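Local coordinates for uncharacterized protein (Bacteroides ovatus, PDB 4IRT) that is of unknown function but, as a putative neuraminidase with a BNR repeat-like beta-propeller domain, may cleave sialic acid from glycans, at residues R338-H343 against I354-D359; F327-D332 against D363-S368; L382-T387 against Y404-N409. One frame throughout, in Å; residues are numbered along the deposited sequence. Where two conformers were deposited one is given.

Contact 1: R338-H343 against I354-D359; sequences RVSMAH and ITDLTD
The guanidinium of R338 offers its edge to the facing chain, where the carbonyl oxygens of T358 and D359 lie near its plane, and the carboxylate of D356 is turned 27° from that plane. R338 was modelled in two conformers, and in the one described NE makes only a weak bond to D359 O at 3.3 Å, a detail to be held as doubtful; its NH1 has a stronger partner in R335 O. These groups stand at the end of an antiparallel beta hairpin away from its turn. Strands 340-344 and 353-356 form this hairpin, which lies at one side of a four-stranded blade of the beta-propeller.

S340 and D356 are a non-hydrogen-bonded pair whose side chains bond instead. S340 OG donates to D356 OD1 at 2.7 Å, nearly along the C-O axis, and R335 adds a salt bridge to the same oxygen. The next pair, M341 (selenomethionine) and T355, is joined by the backbone: M341 N to T355 O and T355 N to M341 O are both 2.8 Å. A water donates to M341 O and also bonds T355 OG1, adding a water-mediated link to the two direct bonds of this pair.

Toward R338 the pairing continues in modified form. L357 N reaches V339 O at 2.7 Å, tilted 31° from the carbonyl plane. The chi1 of T358, 60°, sets OG1 between its own N and C, and there OG1 accepts V339 N at 3.0 Å while also bonding F360 O. V339 divides its branches, CG1 against L357 CD1 and CG2 against T358 CG2. Toward the turn, A342 CB meets I354 CD1 at 3.4 Å, closer than ordinary van der Waals contact.

Contact 2: F327-D332 against D363-S368; sequences FYIFRD and DAWEPS
R331 sends CG anti to its backbone N (chi1 170°), then bends at chi2 (-85°) and again at chi3 (-66°), and this folded chain carries NE to the backbone of W365. The indole of W365 leaves its own backbone in the same sense, CG anti to N, and its benzo edge comes up to strand 325-330. The guanidinium grips one atom side-on with two nitrogens: R331 NE donates to W365 O at 2.9 Å, in the carbonyl plane, and R331 NH2 donates to the same W365 O at 3.0 Å from above that plane. The oxygen itself lies in the plane of the guanidinium. D363 O occupies one face, 2.9 Å above the guanidinium plane and offset toward the rim, and a water links it weakly to NH1. NH1 also bonds I312 O, so the buried cation is held largely by main-chain carbonyls. An alanine here would probably cost W365 O the two bonds it receives from R331 and I312 O its bond to NH1, and the 363-368 segment would be freer to shift.

Edge contacts of the indole complete the join. R331 CB meets W365 CE3 at 3.7 Å, the carbonyl oxygen F330 O lies 3.7 Å from W365 CZ3, and I329 CG2 approaches W365 CH2 at 3.9 Å. The same I329 CG2 touches P367 CB at 3.9 Å as the two side chains slide past each other in opposite directions. W365 NE1 bonds F383 O, and E366 forms a salt bridge with R316. The irregular 363-368 segment thus sits between strand 325-330 and strand 381-385, with main-chain bonds from A364 to T387 and S368 to F383, a position consistent with an irregular innermost strand of the neighbouring blade in a beta-propeller.

Contact 3: L382-T387 against Y404-N409; sequences LFVQHT and YVLETN
L382 O is approached by two hydrogens from the facing strand: the N-H of L406, with L406 N at 2.8 Å and in the carbonyl plane, and the CA-H of V405, with V405 CA at 3.3 Å. The return bond, L382 N to L406 O at 2.9 Å, completes a hydrogen-bonded antiparallel pair. Two residues on, V384 and Y404 repeat the pattern. Y404 N meets V384 O at 2.8 Å with an N-H...O angle of 173°, and V384 N donates to Y404 O at 3.0 Å. The edge of the Y404 ring also faces V384 O, with CD1 3.7 Å from it.

L382, V384, Y404 and L406 share one face of the sheet. The CG2 methyl of V384, anti to the carbonyl carbon, lies 3.7 Å from L406 CB, so that the two side chains meet diagonally across the register. Farther along, L382 CD1 and T408 CG2 touch at 4.1 Å with their side chains at about a right angle; T408 OG1 turns instead to L380 O.

Strand 401-407 lies between 381-385 and the N-terminal strand 5-12, which bonds it through V7 to V405 and H5 to E407. A blade built from both chain ends in this way is the "velcro" closure by which many beta-propellers seal their ring.

The three contacts bring two neighbouring sheets of the propeller together. Contacts 1 and 2, with centres about 9 Å apart, share a sheet: A342 N reaches Y328 O at 2.8 Å. Contact 2 then leads to contact 3, about 10 Å away between centres, through W365 NE1 to F383 O and A364 N to T387 O, both 2.8 Å. Contacts 1 and 3, about 11 Å apart between centres, meet by packing, with L357 CB 3.8 Å from L406 CD1. Polar bonds therefore join the sheets through 363-368, and aliphatic packing of V339, L357 and T358 joins them as well. No ligand or active site is identified here, so the relation is one of fold.

Contact 1: R338-H343 against I354-D359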
loop_
_atom_site.group_PDB
_atom_site.type_symbol
_atom_site.label_atom_id
_atom_site.label_comp_id
_atom_site.label_asym_id
_atom_site.label_seq_id
_atom_site.Cartn_x
_atom_site.Cartn_y
_atom_site.Cartn_z
ATOM N N ARG A 338 -1.157 -19.652 -1.292
ATOM C CA ARG A 338 -1.460 -19.236 -2.654
ATOM C C ARG A 338 -1.896 -17.768 -2.645
ATOM O O ARG A 338 -2.118 -17.180 -1.580
ATOM C CB ARG A 338 -2.543 -20.157 -3.228
ATOM C CG ARG A 338 -2.035 -21.601 -3.359
ATOM C CD ARG A 338 -3.133 -22.591 -3.701
ATOM N NE ARG A 338 -2.597 -23.932 -3.933
ATOM C CZ ARG A 338 -2.552 -24.892 -3.012
ATOM N NH1 ARG A 338 -3.003 -24.675 -1.780
ATOM N NH2 ARG A 338 -2.047 -26.071 -3.325
ATOM N N VAL A 339 -1.982 -17.155 -3.818
ATOM C CA VAL A 339 -2.673 -15.877 -3.923
ATOM C C VAL A 339 -4.135 -16.257 -3.827
ATOM O O VAL A 339 -4.585 -17.136 -4.560
ATOM C CB VAL A 339 -2.417 -15.169 -5.254
ATOM C CG1 VAL A 339 -3.245 -13.906 -5.337
ATOM C CG2 VAL A 339 -0.943 -14.853 -5.380
ATOM N N SER A 340 -4.871 -15.640 -2.911
ATOM C CA SER A 340 -6.283 -15.969 -2.746
ATOM C C SER A 340 -7.138 -14.732 -2.858
ATOM O O SER A 340 -6.632 -13.605 -2.695
ATOM C CB SER A 340 -6.511 -16.679 -1.418
ATOM O OG SER A 340 -5.801 -17.922 -1.323
HETATM N N MSE A 341 -8.431 -14.936 -3.154
HETATM C CA MSE A 341 -9.390 -13.847 -3.270
HETATM C C MSE A 341 -10.675 -14.202 -2.580
HETATM O O MSE A 341 -11.174 -15.318 -2.715
HETATM C CB MSE A 341 -9.693 -13.469 -4.723
HETATM C CG MSE A 341 -10.727 -12.350 -4.868
HETATM SE SE MSE A 341 -10.686 -11.785 -6.774
HETATM C CE MSE A 341 -11.952 -13.159 -7.207
ATOM N N ALA A 342 -11.231 -13.238 -1.853
ATOM C CA ALA A 342 -12.577 -13.338 -1.328
ATOM C C ALA A 342 -13.453 -12.270 -1.985
ATOM O O ALA A 342 -13.012 -11.138 -2.200
ATOM C CB ALA A 342 -12.577 -13.197 0.190
ATOM N N HIS A 343 -14.669 -12.663 -2.343
ATOM C CA HIS A 343 -15.568 -11.840 -3.109
ATOM C C HIS A 343 -16.912 -11.726 -2.406
ATOM O O HIS A 343 -17.450 -12.736 -1.933
ATOM C CB HIS A 343 -15.813 -12.455 -4.486
ATOM C CG HIS A 343 -16.795 -11.686 -5.294
ATOM N ND1 HIS A 343 -18.031 -12.181 -5.633
ATOM C CD2 HIS A 343 -16.749 -10.426 -5.785
ATOM C CE1 HIS A 343 -18.699 -11.271 -6.323
ATOM N NE2 HIS A 343 -17.940 -10.197 -6.429
ATOM N N ILE A 354 -14.512 -17.689 -1.483
ATOM C CA ILE A 354 -13.057 -17.705 -1.544
ATOM C C ILE A 354 -12.624 -18.541 -2.705
ATOM O O ILE A 354 -13.128 -19.635 -2.902
ATOM C CB ILE A 354 -12.413 -18.335 -0.298
ATOM C CG1 ILE A 354 -13.109 -17.871 0.964
ATOM C CG2 ILE A 354 -10.917 -18.035 -0.257
ATOM C CD1 ILE A 354 -13.060 -16.386 1.137
ATOM N N THR A 355 -11.653 -18.023 -3.443
ATOM C CA THR A 355 -11.019 -18.771 -4.509
ATOM C C THR A 355 -9.502 -18.537 -4.431
ATOM O O THR A 355 -9.040 -17.579 -3.805
ATOM C CB THR A 355 -11.521 -18.346 -5.894
ATOM O OG1 THR A 355 -11.346 -16.933 -6.080
ATOM C CG2 THR A 355 -13.004 -18.718 -6.112
ATOM N N ASP A 356 -8.749 -19.427 -5.062
ATOM C CA ASP A 356 -7.314 -19.249 -5.177
ATOM C C ASP A 356 -7.011 -18.779 -6.583
ATOM O O ASP A 356 -7.524 -19.351 -7.546
ATOM C CB ASP A 356 -6.595 -20.578 -4.883
ATOM C CG ASP A 356 -6.767 -21.029 -3.439
ATOM O OD1 ASP A 356 -6.772 -20.173 -2.514
ATOM O OD2 ASP A 356 -6.939 -22.255 -3.210
ATOM N N LEU A 357 -6.177 -17.762 -6.695
ATOM C CA LEU A 357 -5.810 -17.194 -7.989
ATOM C C LEU A 357 -4.531 -17.832 -8.560
ATOM O O LEU A 357 -4.301 -17.733 -9.757
ATOM C CB LEU A 357 -5.651 -15.681 -7.900
ATOM C CG LEU A 357 -6.802 -14.902 -7.284
ATOM C CD1 LEU A 357 -6.561 -13.413 -7.357
ATOM C CD2 LEU A 357 -8.114 -15.244 -7.952
ATOM N N THR A 358 -3.708 -18.459 -7.710
ATOM C CA THR A 358 -2.572 -19.244 -8.160
ATOM C C THR A 358 -2.706 -20.668 -7.643
ATOM O O THR A 358 -3.337 -20.915 -6.620
ATOM C CB THR A 358 -1.211 -18.683 -7.684
ATOM O OG1 THR A 358 -1.135 -18.636 -6.250
ATOM C CG2 THR A 358 -0.936 -17.285 -8.282
ATOM N N ASP A 359 -2.115 -21.606 -8.365
ATOM C CA ASP A 359 -2.116 -22.992 -7.914
ATOM C C ASP A 359 -0.846 -23.304 -7.129
ATOM O O ASP A 359 -0.698 -24.405 -6.614
ATOM C CB ASP A 359 -2.326 -23.970 -9.087
ATOM C CG ASP A 359 -1.189 -23.961 -10.102
ATOM O OD1 ASP A 359 -0.073 -23.501 -9.788
ATOM O OD2 ASP A 359 -1.421 -24.446 -11.234
HETATM O O HOH W 1 -13.318 -15.302 -4.957
#

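Contact 2: F327-D332 against D363-S368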
loop_
_atom_site.group_PDB
_atom_site.type_symbol
_atom_site.label_atom_id
_atom_site.label_comp_id
_atom_site.label_asym_id
_atom_site.label_seq_id
_atom_site.Cartn_x
_atom_site.Cartn_y
_atom_site.Cartn_z
ATOM N N PHE A 327 -13.685 -7.130 -3.940
ATOM C CA PHE A 327 -12.699 -8.153 -4.216
ATOM C C PHE A 327 -11.539 -7.948 -3.241
ATOM O O PHE A 327 -10.873 -6.907 -3.272
ATOM C CB PHE A 327 -12.222 -8.007 -5.656
ATOM C CG PHE A 327 -13.337 -8.065 -6.640
ATOM C CD1 PHE A 327 -14.068 -6.929 -6.950
ATOM C CD2 PHE A 327 -13.696 -9.270 -7.231
ATOM C CE1 PHE A 327 -15.119 -6.971 -7.856
ATOM C CE2 PHE A 327 -14.761 -9.316 -8.128
ATOM C CZ PHE A 327 -15.477 -8.167 -8.424
ATOM N N TYR A 328 -11.285 -8.976 -2.440
ATOM C CA TYR A 328 -10.394 -8.911 -1.278
ATOM C C TYR A 328 -9.269 -9.923 -1.467
ATOM O O TYR A 328 -9.489 -11.139 -1.476
ATOM C CB TYR A 328 -11.229 -9.230 -0.051
ATOM C CG TYR A 328 -10.633 -8.927 1.311
ATOM C CD1 TYR A 328 -9.638 -9.733 1.851
ATOM C CD2 TYR A 328 -11.129 -7.871 2.095
ATOM C CE1 TYR A 328 -9.118 -9.485 3.088
ATOM C CE2 TYR A 328 -10.607 -7.614 3.343
ATOM C CZ TYR A 328 -9.597 -8.418 3.824
ATOM O OH TYR A 328 -9.115 -8.180 5.092
ATOM N N ILE A 329 -8.049 -9.409 -1.642
ATOM C CA ILE A 329 -6.896 -10.207 -2.011
ATOM C C ILE A 329 -6.007 -10.478 -0.784
ATOM O O ILE A 329 -5.706 -9.554 0.002
ATOM C CB ILE A 329 -6.076 -9.527 -3.114
ATOM C CG1 ILE A 329 -6.962 -9.112 -4.292
ATOM C CG2 ILE A 329 -4.976 -10.457 -3.594
ATOM C CD1 ILE A 329 -7.653 -10.274 -4.990
ATOM N N PHE A 330 -5.676 -11.750 -0.577
ATOM C CA PHE A 330 -4.916 -12.176 0.565
ATOM C C PHE A 330 -4.041 -13.407 0.273
ATOM O O PHE A 330 -3.949 -13.854 -0.858
ATOM C CB PHE A 330 -5.845 -12.417 1.745
ATOM C CG PHE A 330 -6.727 -13.621 1.623
ATOM C CD1 PHE A 330 -7.904 -13.577 0.879
ATOM C CD2 PHE A 330 -6.434 -14.792 2.332
ATOM C CE1 PHE A 330 -8.761 -14.665 0.846
ATOM C CE2 PHE A 330 -7.274 -15.886 2.264
ATOM C CZ PHE A 330 -8.431 -15.832 1.501
ATOM N N ARG A 331 -3.360 -13.878 1.304
ATOM C CA ARG A 331 -2.535 -15.090 1.205
ATOM C C ARG A 331 -2.528 -15.704 2.584
ATOM O O ARG A 331 -2.268 -15.011 3.574
ATOM C CB ARG A 331 -1.144 -14.704 0.709
ATOM C CG ARG A 331 -0.057 -15.786 0.755
ATOM C CD ARG A 331 0.625 -15.890 2.104
ATOM N NE ARG A 331 1.391 -14.692 2.388
ATOM C CZ ARG A 331 1.899 -14.356 3.569
ATOM N NH1 ARG A 331 1.714 -15.101 4.662
ATOM N NH2 ARG A 331 2.624 -13.261 3.644
ATOM N N ASP A 332 -2.744 -17.013 2.656
ATOM C CA ASP A 332 -2.944 -17.689 3.945
ATOM C C ASP A 332 -2.273 -19.059 3.932
ATOM O O ASP A 332 -2.517 -19.868 3.036
ATOM C CB ASP A 332 -4.461 -17.798 4.198
ATOM C CG ASP A 332 -4.839 -18.181 5.649
ATOM O OD1 ASP A 332 -4.074 -18.866 6.371
ATOM O OD2 ASP A 332 -5.990 -17.824 6.025
ATOM N N ASP A 363 4.470 -18.005 -0.729
ATOM C CA ASP A 363 5.047 -17.922 0.610
ATOM C C ASP A 363 4.869 -16.557 1.313
ATOM O O ASP A 363 3.770 -16.249 1.761
ATOM C CB ASP A 363 6.506 -18.385 0.579
ATOM C CG ASP A 363 7.103 -18.570 1.968
ATOM O OD1 ASP A 363 6.367 -18.787 2.948
ATOM O OD2 ASP A 363 8.317 -18.523 2.090
ATOM N N ALA A 364 5.917 -15.737 1.372
ATOM C CA ALA A 364 5.877 -14.468 2.156
ATOM C C ALA A 364 5.261 -13.286 1.417
ATOM O O ALA A 364 5.166 -12.181 1.966
ATOM C CB ALA A 364 7.276 -14.112 2.603
ATOM N N TRP A 365 4.878 -13.503 0.172
ATOM C CA TRP A 365 4.219 -12.490 -0.649
ATOM C C TRP A 365 3.035 -11.825 0.077
ATOM O O TRP A 365 2.269 -12.496 0.796
ATOM C CB TRP A 365 3.706 -13.147 -1.933
ATOM C CG TRP A 365 2.839 -12.312 -2.848
ATOM C CD1 TRP A 365 3.275 -11.580 -3.892
ATOM C CD2 TRP A 365 1.407 -12.208 -2.861
ATOM N NE1 TRP A 365 2.238 -10.989 -4.529
ATOM C CE2 TRP A 365 1.071 -11.358 -3.924
ATOM C CE3 TRP A 365 0.381 -12.708 -2.053
ATOM C CZ2 TRP A 365 -0.239 -11.025 -4.230
ATOM C CZ3 TRP A 365 -0.929 -12.362 -2.356
ATOM C CH2 TRP A 365 -1.222 -11.550 -3.449
ATOM N N GLU A 366 2.964 -10.503 -0.081
ATOM C CA GLU A 366 1.765 -9.757 0.153
ATOM C C GLU A 366 1.332 -9.062 -1.125
ATOM O O GLU A 366 2.158 -8.729 -1.987
ATOM C CB GLU A 366 1.953 -8.731 1.262
ATOM C CG GLU A 366 2.474 -9.258 2.588
ATOM C CD GLU A 366 2.551 -8.160 3.632
ATOM O OE1 GLU A 366 3.289 -7.166 3.418
ATOM O OE2 GLU A 366 1.909 -8.306 4.686
ATOM N N PRO A 367 0.029 -8.787 -1.260
ATOM C CA PRO A 367 -0.440 -8.133 -2.481
ATOM C C PRO A 367 -0.117 -6.664 -2.636
ATOM O O PRO A 367 -0.105 -5.903 -1.654
ATOM C CB PRO A 367 -1.965 -8.265 -2.406
ATOM C CG PRO A 367 -2.247 -8.462 -0.931
ATOM C CD PRO A 367 -1.070 -9.160 -0.349
ATOM N N SER A 368 0.213 -6.305 -3.885
ATOM C CA SER A 368 0.144 -4.925 -4.357
ATOM C C SER A 368 -0.487 -5.002 -5.761
ATOM O O SER A 368 -0.384 -6.039 -6.458
ATOM C CB SER A 368 1.521 -4.227 -4.369
ATOM O OG SER A 368 2.495 -4.977 -5.074
HETATM O O HOH W 2 2.219 -18.000 4.286
#

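Contact 3: L382-T387 against Y404-N409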
loop_
_atom_site.group_PDB
_atom_site.type_symbol
_atom_site.label_atom_id
_atom_site.label_comp_id
_atom_site.label_asym_id
_atom_site.label_seq_id
_atom_site.Cartn_x
_atom_site.Cartn_y
_atom_site.Cartn_z
ATOM N N LEU A 382 -2.448 -7.773 -10.426
ATOM C CA LEU A 382 -1.634 -7.952 -9.236
ATOM C C LEU A 382 -0.177 -8.233 -9.586
ATOM O O LEU A 382 0.134 -9.009 -10.515
ATOM C CB LEU A 382 -2.186 -9.122 -8.412
ATOM C CG LEU A 382 -3.620 -9.048 -7.907
ATOM C CD1 LEU A 382 -4.092 -10.371 -7.323
ATOM C CD2 LEU A 382 -3.702 -7.964 -6.847
ATOM N N PHE A 383 0.711 -7.655 -8.776
ATOM C CA PHE A 383 2.133 -7.989 -8.738
ATOM C C PHE A 383 2.285 -9.293 -7.956
ATOM O O PHE A 383 2.032 -9.340 -6.748
ATOM C CB PHE A 383 2.928 -6.857 -8.052
ATOM C CG PHE A 383 4.452 -7.019 -8.105
ATOM C CD1 PHE A 383 5.103 -8.011 -7.359
ATOM C CD2 PHE A 383 5.236 -6.185 -8.893
ATOM C CE1 PHE A 383 6.504 -8.170 -7.407
ATOM C CE2 PHE A 383 6.619 -6.327 -8.929
ATOM C CZ PHE A 383 7.272 -7.329 -8.199
ATOM N N VAL A 384 2.716 -10.348 -8.628
ATOM C CA VAL A 384 2.778 -11.682 -8.019
ATOM C C VAL A 384 4.194 -12.255 -8.185
ATOM O O VAL A 384 4.704 -12.340 -9.285
ATOM C CB VAL A 384 1.740 -12.607 -8.658
ATOM C CG1 VAL A 384 1.895 -14.042 -8.168
ATOM C CG2 VAL A 384 0.341 -12.107 -8.319
ATOM N N GLN A 385 4.785 -12.680 -7.075
ATOM C CA GLN A 385 6.121 -13.277 -7.050
ATOM C C GLN A 385 6.247 -14.061 -5.748
ATOM O O GLN A 385 5.890 -13.564 -4.687
ATOM C CB GLN A 385 7.201 -12.197 -7.045
ATOM C CG GLN A 385 8.584 -12.763 -7.136
ATOM C CD GLN A 385 9.676 -11.800 -6.808
ATOM O OE1 GLN A 385 9.452 -10.731 -6.246
ATOM N NE2 GLN A 385 10.893 -12.182 -7.159
ATOM N N HIS A 386 6.738 -15.287 -5.856
ATOM C CA HIS A 386 7.100 -16.072 -4.668
ATOM C C HIS A 386 8.326 -15.436 -4.003
ATOM O O HIS A 386 9.349 -15.265 -4.654
ATOM C CB HIS A 386 7.467 -17.478 -5.113
ATOM C CG HIS A 386 7.906 -18.355 -3.990
ATOM N ND1 HIS A 386 7.085 -19.305 -3.429
ATOM C CD2 HIS A 386 9.072 -18.409 -3.310
ATOM C CE1 HIS A 386 7.743 -19.929 -2.460
ATOM N NE2 HIS A 386 8.959 -19.414 -2.380
ATOM N N THR A 387 8.233 -15.145 -2.710
ATOM C CA THR A 387 9.364 -14.673 -1.945
ATOM C C THR A 387 9.366 -15.346 -0.563
ATOM O O THR A 387 8.338 -15.826 -0.102
ATOM C CB THR A 387 9.343 -13.126 -1.735
ATOM O OG1 THR A 387 8.142 -12.755 -1.043
ATOM C CG2 THR A 387 9.392 -12.383 -3.025
ATOM N N TYR A 404 5.302 -12.038 -11.994
ATOM C CA TYR A 404 4.184 -11.991 -12.951
ATOM C C TYR A 404 3.292 -10.805 -12.709
ATOM O O TYR A 404 3.185 -10.311 -11.567
ATOM C CB TYR A 404 3.284 -13.198 -12.765
ATOM C CG TYR A 404 3.967 -14.540 -12.822
ATOM C CD1 TYR A 404 4.499 -15.118 -11.681
ATOM C CD2 TYR A 404 4.042 -15.248 -14.012
ATOM C CE1 TYR A 404 5.121 -16.365 -11.737
ATOM C CE2 TYR A 404 4.642 -16.496 -14.086
ATOM C CZ TYR A 404 5.170 -17.051 -12.937
ATOM O OH TYR A 404 5.780 -18.273 -13.012
ATOM N N VAL A 405 2.581 -10.382 -13.749
ATOM C CA VAL A 405 1.359 -9.642 -13.510
ATOM C C VAL A 405 0.208 -10.638 -13.641
ATOM O O VAL A 405 0.036 -11.287 -14.693
ATOM C CB VAL A 405 1.206 -8.452 -14.475
ATOM C CG1 VAL A 405 -0.156 -7.804 -14.294
ATOM C CG2 VAL A 405 2.327 -7.458 -14.259
ATOM N N LEU A 406 -0.556 -10.774 -12.570
ATOM C CA LEU A 406 -1.711 -11.624 -12.583
ATOM C C LEU A 406 -2.915 -10.781 -12.981
ATOM O O LEU A 406 -3.330 -9.836 -12.254
ATOM C CB LEU A 406 -1.888 -12.292 -11.220
ATOM C CG LEU A 406 -2.846 -13.492 -11.148
ATOM C CD1 LEU A 406 -2.708 -14.197 -9.807
ATOM C CD2 LEU A 406 -4.286 -13.056 -11.328
ATOM N N GLU A 407 -3.447 -11.104 -14.152
ATOM C CA GLU A 407 -4.597 -10.406 -14.716
ATOM C C GLU A 407 -5.833 -11.177 -14.265
ATOM O O GLU A 407 -6.110 -12.275 -14.738
ATOM C CB GLU A 407 -4.486 -10.370 -16.241
ATOM C CG GLU A 407 -3.195 -9.736 -16.746
ATOM C CD GLU A 407 -3.118 -9.598 -18.266
ATOM O OE1 GLU A 407 -3.658 -10.473 -18.994
ATOM O OE2 GLU A 407 -2.514 -8.608 -18.728
ATOM N N THR A 408 -6.563 -10.608 -13.329
ATOM C CA THR A 408 -7.592 -11.363 -12.637
ATOM C C THR A 408 -8.866 -11.401 -13.460
ATOM O O THR A 408 -9.320 -10.370 -13.970
ATOM C CB THR A 408 -7.950 -10.746 -11.281
ATOM O OG1 THR A 408 -8.589 -9.490 -11.506
ATOM C CG2 THR A 408 -6.720 -10.567 -10.410
ATOM N N ASN A 409 -9.431 -12.598 -13.593
ATOM C CA ASN A 409 -10.750 -12.771 -14.160
ATOM C C ASN A 409 -11.768 -12.608 -13.014
ATOM O O ASN A 409 -11.706 -13.343 -12.008
ATOM C CB ASN A 409 -10.855 -14.165 -14.782
ATOM C CG ASN A 409 -12.164 -14.394 -15.508
ATOM O OD1 ASN A 409 -13.087 -13.576 -15.458
ATOM N ND2 ASN A 409 -12.254 -15.533 -16.186
#